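Twin-arginine translocation pathway signal (Rhodoferax ferrireducens, PDB 5IM2) binds benzoate and is probably the extracytoplasmic solute-binding component of a TRAP transporter. Local coordinates at residues H54-P59 / P116-G121; G95-L100 / G211-A216; L131-T136 / E327-A332. All blocks are in the same frame, centred on the assembly; numbering follows the deposited sequence.

Contact 1: residues H54-P59 / P116-G121; sequences HTFMAP and PGYTAG. With BEZ (benzoic acid), chain B.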
loop_
_atom_site.group_PDB
_atom_site.type_symbol
_atom_site.label_atom_id
_atom_site.label_comp_id
_atom_site.label_asym_id
_atom_site.label_seq_id
_atom_site.Cartn_x
_atom_site.Cartn_y
_atom_site.Cartn_z
ATOM N N HIS A 54 -8.330 3.113 13.889
ATOM C CA HIS A 54 -6.946 2.894 14.299
ATOM C C HIS A 54 -6.062 2.649 13.086
ATOM O O HIS A 54 -6.440 1.887 12.192
ATOM C CB HIS A 54 -6.834 1.663 15.253
ATOM C CG HIS A 54 -5.603 1.617 16.103
ATOM N ND1 HIS A 54 -5.165 0.440 16.671
ATOM C CD2 HIS A 54 -4.762 2.581 16.552
ATOM C CE1 HIS A 54 -4.079 0.669 17.387
ATOM N NE2 HIS A 54 -3.810 1.961 17.327
ATOM N N THR A 55 -4.861 3.228 13.090
ATOM C CA THR A 55 -3.888 2.943 12.038
ATOM C C THR A 55 -2.488 3.256 12.538
ATOM O O THR A 55 -2.291 3.721 13.667
ATOM C CB THR A 55 -4.224 3.749 10.768
ATOM O OG1 THR A 55 -3.363 3.377 9.686
ATOM C CG2 THR A 55 -4.087 5.244 11.004
ATOM N N PHE A 56 -1.505 3.010 11.675
ATOM C CA PHE A 56 -0.095 3.096 12.038
ATOM C C PHE A 56 0.571 4.372 11.521
ATOM O O PHE A 56 1.737 4.648 11.865
ATOM C CB PHE A 56 0.647 1.842 11.509
ATOM C CG PHE A 56 0.663 1.747 9.998
ATOM C CD1 PHE A 56 1.683 2.322 9.261
ATOM C CD2 PHE A 56 -0.335 1.081 9.308
ATOM C CE1 PHE A 56 1.689 2.257 7.881
ATOM C CE2 PHE A 56 -0.328 1.020 7.917
ATOM C CZ PHE A 56 0.699 1.596 7.212
ATOM N N MET A 57 -0.161 5.188 10.746
ATOM C CA MET A 57 0.383 6.412 10.184
ATOM C C MET A 57 0.594 7.455 11.270
ATOM O O MET A 57 -0.171 7.546 12.232
ATOM C CB MET A 57 -0.563 6.980 9.124
ATOM C CG MET A 57 -0.790 6.067 7.923
ATOM S SD MET A 57 0.734 5.529 7.109
ATOM C CE MET A 57 1.382 7.090 6.492
ATOM N N ALA A 58 1.645 8.245 11.094
ATOM C CA ALA A 58 1.855 9.421 11.918
ATOM C C ALA A 58 0.798 10.469 11.600
ATOM O O ALA A 58 0.391 10.608 10.446
ATOM C CB ALA A 58 3.228 10.010 11.654
ATOM N N PRO A 59 0.366 11.259 12.587
ATOM C CA PRO A 59 -0.638 12.290 12.274
ATOM C C PRO A 59 -0.169 13.345 11.274
ATOM O O PRO A 59 -0.995 13.888 10.531
ATOM C CB PRO A 59 -0.955 12.910 13.643
ATOM C CG PRO A 59 0.174 12.567 14.506
ATOM C CD PRO A 59 0.719 11.246 14.009
ATOM N N PRO A 116 -2.430 -5.401 4.038
ATOM C CA PRO A 116 -2.651 -6.839 4.279
ATOM C C PRO A 116 -1.364 -7.641 4.431
ATOM O O PRO A 116 -1.290 -8.459 5.346
ATOM C CB PRO A 116 -3.472 -7.270 3.053
ATOM C CG PRO A 116 -4.208 -5.988 2.658
ATOM C CD PRO A 116 -3.207 -4.908 2.886
ATOM N N GLY A 117 -0.349 -7.389 3.590
ATOM C CA GLY A 117 0.899 -8.145 3.602
ATOM C C GLY A 117 1.782 -7.884 4.805
ATOM O O GLY A 117 2.806 -8.546 4.955
ATOM N N TYR A 118 1.428 -6.928 5.669
ATOM C CA TYR A 118 2.086 -6.878 6.976
ATOM C C TYR A 118 1.863 -8.158 7.787
ATOM O O TYR A 118 2.620 -8.418 8.725
ATOM C CB TYR A 118 1.565 -5.690 7.790
ATOM C CG TYR A 118 2.121 -4.312 7.449
ATOM C CD1 TYR A 118 3.091 -4.113 6.460
ATOM C CD2 TYR A 118 1.626 -3.177 8.109
ATOM C CE1 TYR A 118 3.586 -2.825 6.174
ATOM C CE2 TYR A 118 2.110 -1.926 7.851
ATOM C CZ TYR A 118 3.099 -1.730 6.891
ATOM O OH TYR A 118 3.554 -0.440 6.684
ATOM N N THR A 119 0.854 -8.956 7.445
ATOM C CA THR A 119 0.580 -10.249 8.078
ATOM C C THR A 119 0.885 -11.335 7.044
ATOM O O THR A 119 0.062 -11.612 6.171
ATOM C CB THR A 119 -0.870 -10.316 8.551
ATOM O OG1 THR A 119 -1.268 -9.045 9.076
ATOM C CG2 THR A 119 -1.036 -11.363 9.623
ATOM N N ALA A 120 2.064 -11.945 7.157
ATOM C CA ALA A 120 2.630 -12.904 6.207
ATOM C C ALA A 120 1.647 -13.976 5.729
ATOM O O ALA A 120 1.056 -14.698 6.532
ATOM C CB ALA A 120 3.831 -13.578 6.878
ATOM N N GLY A 121 1.493 -14.092 4.408
ATOM C CA GLY A 121 0.687 -15.140 3.796
ATOM C C GLY A 121 -0.764 -15.277 4.245
ATOM O O GLY A 121 -1.416 -16.269 3.915
HETATM C C BEZ B . 4.940 1.003 3.449
HETATM O O1 BEZ B . 5.789 0.804 2.533
HETATM O O2 BEZ B . 4.925 0.246 4.448
HETATM C C1 BEZ B . 3.986 2.155 3.350
HETATM C C2 BEZ B . 3.043 2.360 4.353
HETATM C C3 BEZ B . 2.187 3.458 4.255
HETATM C C4 BEZ B . 2.270 4.304 3.163
HETATM C C5 BEZ B . 3.192 4.082 2.158
HETATM C C6 BEZ B . 4.063 2.991 2.254
#

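Contact 2: residues G95-L100 / G211-A216; sequences GSPAQL and GMPLPA. With BEZ (benzoic acid), chain B.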
loop_
_atom_site.group_PDB
_atom_site.type_symbol
_atom_site.label_atom_id
_atom_site.label_comp_id
_atom_site.label_asym_id
_atom_site.label_seq_id
_atom_site.Cartn_x
_atom_site.Cartn_y
_atom_site.Cartn_z
ATOM N N GLY A 95 -0.190 -2.295 20.040
ATOM C CA GLY A 95 -0.012 -3.363 19.081
ATOM C C GLY A 95 0.919 -2.980 17.953
ATOM O O GLY A 95 1.294 -1.821 17.760
ATOM N N SER A 96 1.276 -4.006 17.169
ATOM C CA SER A 96 2.051 -3.856 15.946
ATOM C C SER A 96 1.140 -3.549 14.765
ATOM O O SER A 96 -0.045 -3.902 14.757
ATOM C CB SER A 96 2.807 -5.144 15.641
ATOM O OG SER A 96 1.868 -6.114 15.208
ATOM N N PRO A 97 1.664 -2.953 13.699
ATOM C CA PRO A 97 0.799 -2.733 12.531
ATOM C C PRO A 97 0.200 -4.013 11.966
ATOM O O PRO A 97 -0.942 -4.000 11.476
ATOM C CB PRO A 97 1.735 -2.034 11.530
ATOM C CG PRO A 97 2.745 -1.324 12.419
ATOM C CD PRO A 97 2.963 -2.259 13.574
ATOM N N ALA A 98 0.942 -5.126 12.017
ATOM C CA ALA A 98 0.419 -6.400 11.556
ATOM C C ALA A 98 -0.851 -6.818 12.281
ATOM O O ALA A 98 -1.610 -7.641 11.751
ATOM C CB ALA A 98 1.475 -7.480 11.735
ATOM N N GLN A 99 -1.087 -6.306 13.489
ATOM C CA GLN A 99 -2.256 -6.666 14.292
ATOM C C GLN A 99 -3.503 -5.830 13.992
ATOM O O GLN A 99 -4.576 -6.159 14.512
ATOM C CB GLN A 99 -1.892 -6.577 15.781
ATOM C CG GLN A 99 -0.853 -7.671 16.213
ATOM C CD GLN A 99 0.011 -7.270 17.434
ATOM O OE1 GLN A 99 -0.332 -6.357 18.190
ATOM N NE2 GLN A 99 1.136 -7.968 17.624
ATOM N N LEU A 100 -3.404 -4.792 13.151
ATOM C CA LEU A 100 -4.549 -3.902 12.912
ATOM C C LEU A 100 -5.757 -4.665 12.405
ATOM O O LEU A 100 -6.870 -4.515 12.933
ATOM C CB LEU A 100 -4.167 -2.792 11.931
ATOM C CG LEU A 100 -3.389 -1.635 12.565
ATOM C CD1 LEU A 100 -2.736 -0.801 11.482
ATOM C CD2 LEU A 100 -4.223 -0.749 13.503
ATOM N N GLY A 211 11.879 -7.550 5.752
ATOM C CA GLY A 211 10.512 -7.109 5.892
ATOM C C GLY A 211 10.287 -6.385 7.203
ATOM O O GLY A 211 10.678 -6.868 8.263
ATOM N N MET A 212 9.596 -5.240 7.131
ATOM C CA MET A 212 9.176 -4.565 8.360
ATOM C C MET A 212 8.143 -3.509 8.010
ATOM O O MET A 212 8.149 -3.000 6.887
ATOM C CB MET A 212 10.357 -3.917 9.085
ATOM C CG MET A 212 10.881 -2.668 8.389
ATOM S SD MET A 212 12.310 -1.945 9.192
ATOM C CE MET A 212 13.528 -3.206 8.759
ATOM N N PRO A 213 7.250 -3.155 8.930
ATOM C CA PRO A 213 6.279 -2.100 8.642
ATOM C C PRO A 213 6.882 -0.705 8.717
ATOM O O PRO A 213 7.957 -0.470 9.269
ATOM C CB PRO A 213 5.221 -2.298 9.725
ATOM C CG PRO A 213 5.974 -2.824 10.847
ATOM C CD PRO A 213 7.008 -3.744 10.262
ATOM N N LEU A 214 6.121 0.244 8.168
ATOM C CA LEU A 214 6.616 1.606 7.993
ATOM C C LEU A 214 7.224 2.194 9.259
ATOM O O LEU A 214 8.340 2.723 9.170
ATOM C CB LEU A 214 5.478 2.508 7.497
ATOM C CG LEU A 214 5.825 3.994 7.262
ATOM C CD1 LEU A 214 6.670 4.197 5.997
ATOM C CD2 LEU A 214 4.555 4.860 7.197
ATOM N N PRO A 215 6.575 2.154 10.437
ATOM C CA PRO A 215 7.108 2.909 11.591
ATOM C C PRO A 215 8.454 2.409 12.085
ATOM O O PRO A 215 9.142 3.163 12.786
ATOM C CB PRO A 215 6.030 2.734 12.670
ATOM C CG PRO A 215 4.825 2.263 11.937
ATOM C CD PRO A 215 5.343 1.450 10.798
ATOM N N ALA A 216 8.834 1.167 11.739
ATOM C CA ALA A 216 10.090 0.562 12.155
ATOM C C ALA A 216 11.281 1.065 11.343
ATOM O O ALA A 216 12.423 0.764 11.693
ATOM C CB ALA A 216 9.977 -0.967 12.035
HETATM C C BEZ B . 4.940 1.003 3.449
HETATM O O1 BEZ B . 5.789 0.804 2.533
HETATM O O2 BEZ B . 4.925 0.246 4.448
HETATM C C1 BEZ B . 3.986 2.155 3.350
HETATM C C2 BEZ B . 3.043 2.360 4.353
HETATM C C3 BEZ B . 2.187 3.458 4.255
HETATM C C4 BEZ B . 2.270 4.304 3.163
HETATM C C5 BEZ B . 3.192 4.082 2.158
HETATM C C6 BEZ B . 4.063 2.991 2.254
#

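Contact 3: residues L131-T136 / E327-A332; sequences LPFMMT and EFKRKA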
loop_
_atom_site.group_PDB
_atom_site.type_symbol
_atom_site.label_atom_id
_atom_site.label_comp_id
_atom_site.label_asym_id
_atom_site.label_seq_id
_atom_site.Cartn_x
_atom_site.Cartn_y
_atom_site.Cartn_z
ATOM N N LEU A 131 3.010 -7.522 -7.535
ATOM C CA LEU A 131 3.984 -8.168 -8.394
ATOM C C LEU A 131 4.694 -7.139 -9.264
ATOM O O LEU A 131 4.229 -6.008 -9.427
ATOM C CB LEU A 131 3.302 -9.222 -9.273
ATOM C CG LEU A 131 2.610 -10.367 -8.523
ATOM C CD1 LEU A 131 1.833 -11.187 -9.481
ATOM C CD2 LEU A 131 3.627 -11.224 -7.816
ATOM N N PRO A 132 5.835 -7.489 -9.834
ATOM C CA PRO A 132 6.617 -6.465 -10.527
ATOM C C PRO A 132 5.861 -5.895 -11.725
ATOM O O PRO A 132 5.239 -6.629 -12.503
ATOM C CB PRO A 132 7.891 -7.214 -10.937
ATOM C CG PRO A 132 8.026 -8.227 -9.900
ATOM C CD PRO A 132 6.629 -8.705 -9.613
ATOM N N PHE A 133 5.917 -4.575 -11.858
ATOM C CA PHE A 133 5.453 -3.877 -13.071
ATOM C C PHE A 133 4.004 -4.250 -13.421
ATOM O O PHE A 133 3.686 -4.665 -14.548
ATOM C CB PHE A 133 6.417 -4.144 -14.229
ATOM C CG PHE A 133 7.803 -3.622 -13.959
ATOM C CD1 PHE A 133 8.077 -2.287 -14.099
ATOM C CD2 PHE A 133 8.811 -4.455 -13.519
ATOM C CE1 PHE A 133 9.306 -1.782 -13.829
ATOM C CE2 PHE A 133 10.058 -3.958 -13.249
ATOM C CZ PHE A 133 10.325 -2.614 -13.419
ATOM N N MET A 134 3.122 -4.127 -12.417
ATOM C CA MET A 134 1.675 -4.328 -12.574
ATOM C C MET A 134 0.899 -3.023 -12.720
ATOM O O MET A 134 -0.044 -2.952 -13.523
ATOM C CB MET A 134 1.099 -5.095 -11.383
ATOM C CG MET A 134 1.498 -6.534 -11.279
ATOM S SD MET A 134 0.766 -7.545 -12.586
ATOM C CE MET A 134 -0.936 -7.459 -12.152
ATOM N N MET A 135 1.276 -1.990 -11.985
ATOM C CA MET A 135 0.431 -0.805 -11.867
ATOM C C MET A 135 0.632 0.156 -13.024
ATOM O O MET A 135 1.730 0.333 -13.536
ATOM C CB MET A 135 0.733 -0.085 -10.550
ATOM C CG MET A 135 0.033 1.254 -10.396
ATOM S SD MET A 135 0.376 2.100 -8.840
ATOM C CE MET A 135 2.081 1.952 -8.798
ATOM N N THR A 136 -0.459 0.819 -13.408
ATOM C CA THR A 136 -0.382 1.981 -14.279
ATOM C C THR A 136 -0.297 3.232 -13.392
ATOM O O THR A 136 0.808 3.703 -13.086
ATOM C CB THR A 136 -1.584 2.018 -15.214
ATOM O OG1 THR A 136 -2.778 1.919 -14.449
ATOM C CG2 THR A 136 -1.559 0.850 -16.162
ATOM N N GLU A 327 15.875 -4.251 -17.668
ATOM C CA GLU A 327 16.742 -5.188 -16.953
ATOM C C GLU A 327 16.171 -5.544 -15.589
ATOM O O GLU A 327 16.299 -6.693 -15.138
ATOM C CB GLU A 327 18.145 -4.595 -16.832
ATOM C CG GLU A 327 18.853 -4.456 -18.174
ATOM C CD GLU A 327 18.938 -5.778 -18.957
ATOM O OE1 GLU A 327 19.525 -6.758 -18.438
ATOM O OE2 GLU A 327 18.411 -5.836 -20.093
ATOM N N PHE A 328 15.538 -4.583 -14.910
ATOM C CA PHE A 328 14.801 -4.913 -13.691
ATOM C C PHE A 328 13.685 -5.920 -13.973
ATOM O O PHE A 328 13.522 -6.899 -13.230
ATOM C CB PHE A 328 14.248 -3.642 -13.044
ATOM C CG PHE A 328 15.278 -2.834 -12.275
ATOM C CD1 PHE A 328 16.077 -1.896 -12.913
ATOM C CD2 PHE A 328 15.432 -3.011 -10.907
ATOM C CE1 PHE A 328 17.014 -1.148 -12.200
ATOM C CE2 PHE A 328 16.343 -2.266 -10.195
ATOM C CZ PHE A 328 17.149 -1.342 -10.840
ATOM N N LYS A 329 12.904 -5.705 -15.039
ATOM C CA LYS A 329 11.788 -6.621 -15.308
ATOM C C LYS A 329 12.307 -8.010 -15.649
ATOM O O LYS A 329 11.700 -9.030 -15.281
ATOM C CB LYS A 329 10.903 -6.114 -16.456
ATOM C CG LYS A 329 10.780 -4.617 -16.558
ATOM C CD LYS A 329 9.724 -4.165 -17.564
ATOM C CE LYS A 329 9.639 -2.640 -17.578
ATOM N NZ LYS A 329 8.594 -2.116 -18.492
ATOM N N ARG A 330 13.432 -8.062 -16.358
ATOM C CA ARG A 330 14.050 -9.331 -16.709
ATOM C C ARG A 330 14.453 -10.103 -15.456
ATOM O O ARG A 330 14.180 -11.306 -15.331
ATOM C CB ARG A 330 15.261 -9.062 -17.598
ATOM C CG ARG A 330 15.853 -10.294 -18.214
ATOM C CD ARG A 330 17.261 -10.039 -18.698
ATOM N NE ARG A 330 17.331 -8.912 -19.622
ATOM C CZ ARG A 330 17.097 -8.992 -20.927
ATOM N NH1 ARG A 330 16.766 -10.155 -21.486
ATOM N NH2 ARG A 330 17.204 -7.902 -21.676
ATOM N N LYS A 331 15.091 -9.410 -14.508
ATOM C CA LYS A 331 15.584 -10.054 -13.297
ATOM C C LYS A 331 14.448 -10.463 -12.381
ATOM O O LYS A 331 14.580 -11.429 -11.620
ATOM C CB LYS A 331 16.532 -9.117 -12.548
ATOM C CG LYS A 331 17.938 -9.041 -13.120
ATOM C CD LYS A 331 18.956 -8.592 -12.069
ATOM C CE LYS A 331 20.380 -8.689 -12.613
ATOM N NZ LYS A 331 21.359 -7.873 -11.839
ATOM N N ALA A 332 13.325 -9.768 -12.467
ATOM C CA ALA A 332 12.208 -9.954 -11.553
ATOM C C ALA A 332 11.098 -10.795 -12.144
ATOM O O ALA A 332 10.078 -11.003 -11.479
ATOM C CB ALA A 332 11.656 -8.593 -11.153
#

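Contact 1: residues H54-P59 / P116-G121
Phe56 and Tyr118 touch although their CA atoms stand 11.4 Å apart, because the two side chains reach toward each other from opposite directions and meet beside the bound benzoate. The rings adopt neither a stack nor an edge-to-face pair: their planes are inclined at 59° and their centroids are 5.3 Å apart. Tyr118 CE2 hangs over a face of the Phe56 ring, displaced toward its rim and 3.8 Å from Phe56 CE2, while the phenol oxygen Tyr118 OH lies 3.5 Å from Phe56 CE1. Phe56 can offer that face because its CG sits between the backbone N and the carbonyl carbon (chi1 65°), which directs the ring toward the ligand and Tyr118.

The pair illustrates how the cleft of a two-lobed periplasmic binding protein is lined. Benzoate lies at the edge of the Phe56 ring, with its C2 3.8 Å from Phe56 CZ, and Met57 adds a sulfur contact as its chain, bent at chi2 and chi3, brings SD within 3.8 Å of benzoate C3. The carboxylate is recognised by Tyr118, whose OH donates a 2.7 Å hydrogen bond to benzoate O2, an oxygen lying in the plane of the phenol ring. That hydroxyl in turn receives the backbone N-H of Leu214, and Arg192 binds the benzoate as well.

Giving one hydrogen bond and accepting another, the hydroxyl is probably restrained in its rotation. The amide of Leu214 probably polarises it as a donor, and the chemistry suits a ligand with an aromatic body and an anionic head: Phe56 carbon and Met57 sulfur lie along the ring, while a phenol and an arginine hold the carboxylate.

Contact 2: residues G95-L100 / G211-A216
Pro97 meets Pro213 ring against ring, the two side chains crossing at about a right angle. Pro97 CB touches Pro213 CB at 3.9 Å. One bond further, Pro97 CG approaches Pro213 CB to 3.8 Å and also lies 4.1 Å from Pro215 CD, so that this methylene is shared between two prolines of the facing loop. Where the ring returns to the backbone, Pro97 CD reaches Pro213 CG at 4.1 Å.

In the two-lobed fold of the solute-binding proteins this is a meeting across the cleft: residues 95-100 run into helix 100-106 beside the five-stranded sheet, whereas 211-216 leave strand 208-211 at the edge of the six-stranded one. Tyr118 packs against both Pro97 and Pro213 from the ligand side. The turn carrying Pro97 is braced internally, as Ser96 N donates to Gln99 OE1 over 3.0 Å, approaching from above the amide plane rather than within it.

Between the two prolines of its loop, Leu214 faces the pocket instead. With its CG opposite the backbone N (chi1 180°), it sets CB 3.8 Å from benzoate O2 and extends CD2 to 4.0 Å from benzoate C3. Just ahead of Pro213, Met212 O accepts a hydrogen bond from Arg192 NH2, which also binds the benzoate.

Contact 3: residues L131-T136 / E327-A332
Pro132 and Ala332 bring the backbones closest, their CA atoms 6.7 Å apart, where an irregular loop passes a helix and Phe133 takes left-handed backbone angles (phi 54°, psi 51°). In this two-lobed periplasmic binding protein fold the loop follows strand 111-114 of one sheet and leads to helix 138-152, while helix 322-332 follows strand 316-320 of the other, so the contact joins elements attached to different sheets.

Phe133 carries most of it. Its ring is laid against Lys329, whose chain runs across one face at roughly a right angle to the phenylalanine side chain. Lys329 CG makes a CH-pi contact 3.7 Å from the Phe133 centroid, and Lys329 CE continues to 3.8 Å from Phe133 CD1. The lysine's first torsion, chi1 -33°, is swung away from a staggered value, whereas the rest of its chain is extended. Lys329 NZ ends as an off-centre cation-pi partner, 4.9 Å from the Phe133 centroid; its main hydrogen bond goes to Gly255 O. At the ring's edge, Phe328 CB comes within 4.1 Å of Phe133 CZ before the rest of that side chain leads away to an edge-to-face meeting with Phe251. Exchanging Phe133 for an alanine would probably open a gap beside the helix and deprive the Lys329 methylenes of the flat surface they lie on.

Beside the ring, a proline meets a methyl group: Pro132 CG lies 3.9 Å from Ala332 CB and 3.8 Å from the carbonyl oxygen Ala332 O.

From the N terminus, contact 1 opens at 54-59 and contact 2 at 95-100, before contact 1 closes a loop of 56 residues at 116-121. Contact 3 then opens at 131-136, still inside the 110-residue loop that contact 2 closes at 211-216; its own loop of 190 residues ends at 327-332. Contact 2 therefore crosses both others, whereas contacts 1 and 3 follow in series. Contacts 1 and 2 are spatial neighbours, with centres 5 Å apart beside the same ligand. Contact 3 lies about 24 Å from contact 1, centre to centre. Contact 1 ties together the segments that follow strands 49-55 and 111-114 of the five-stranded sheet; contacts 2 and 3 each link its connections to those of the six-stranded sheet.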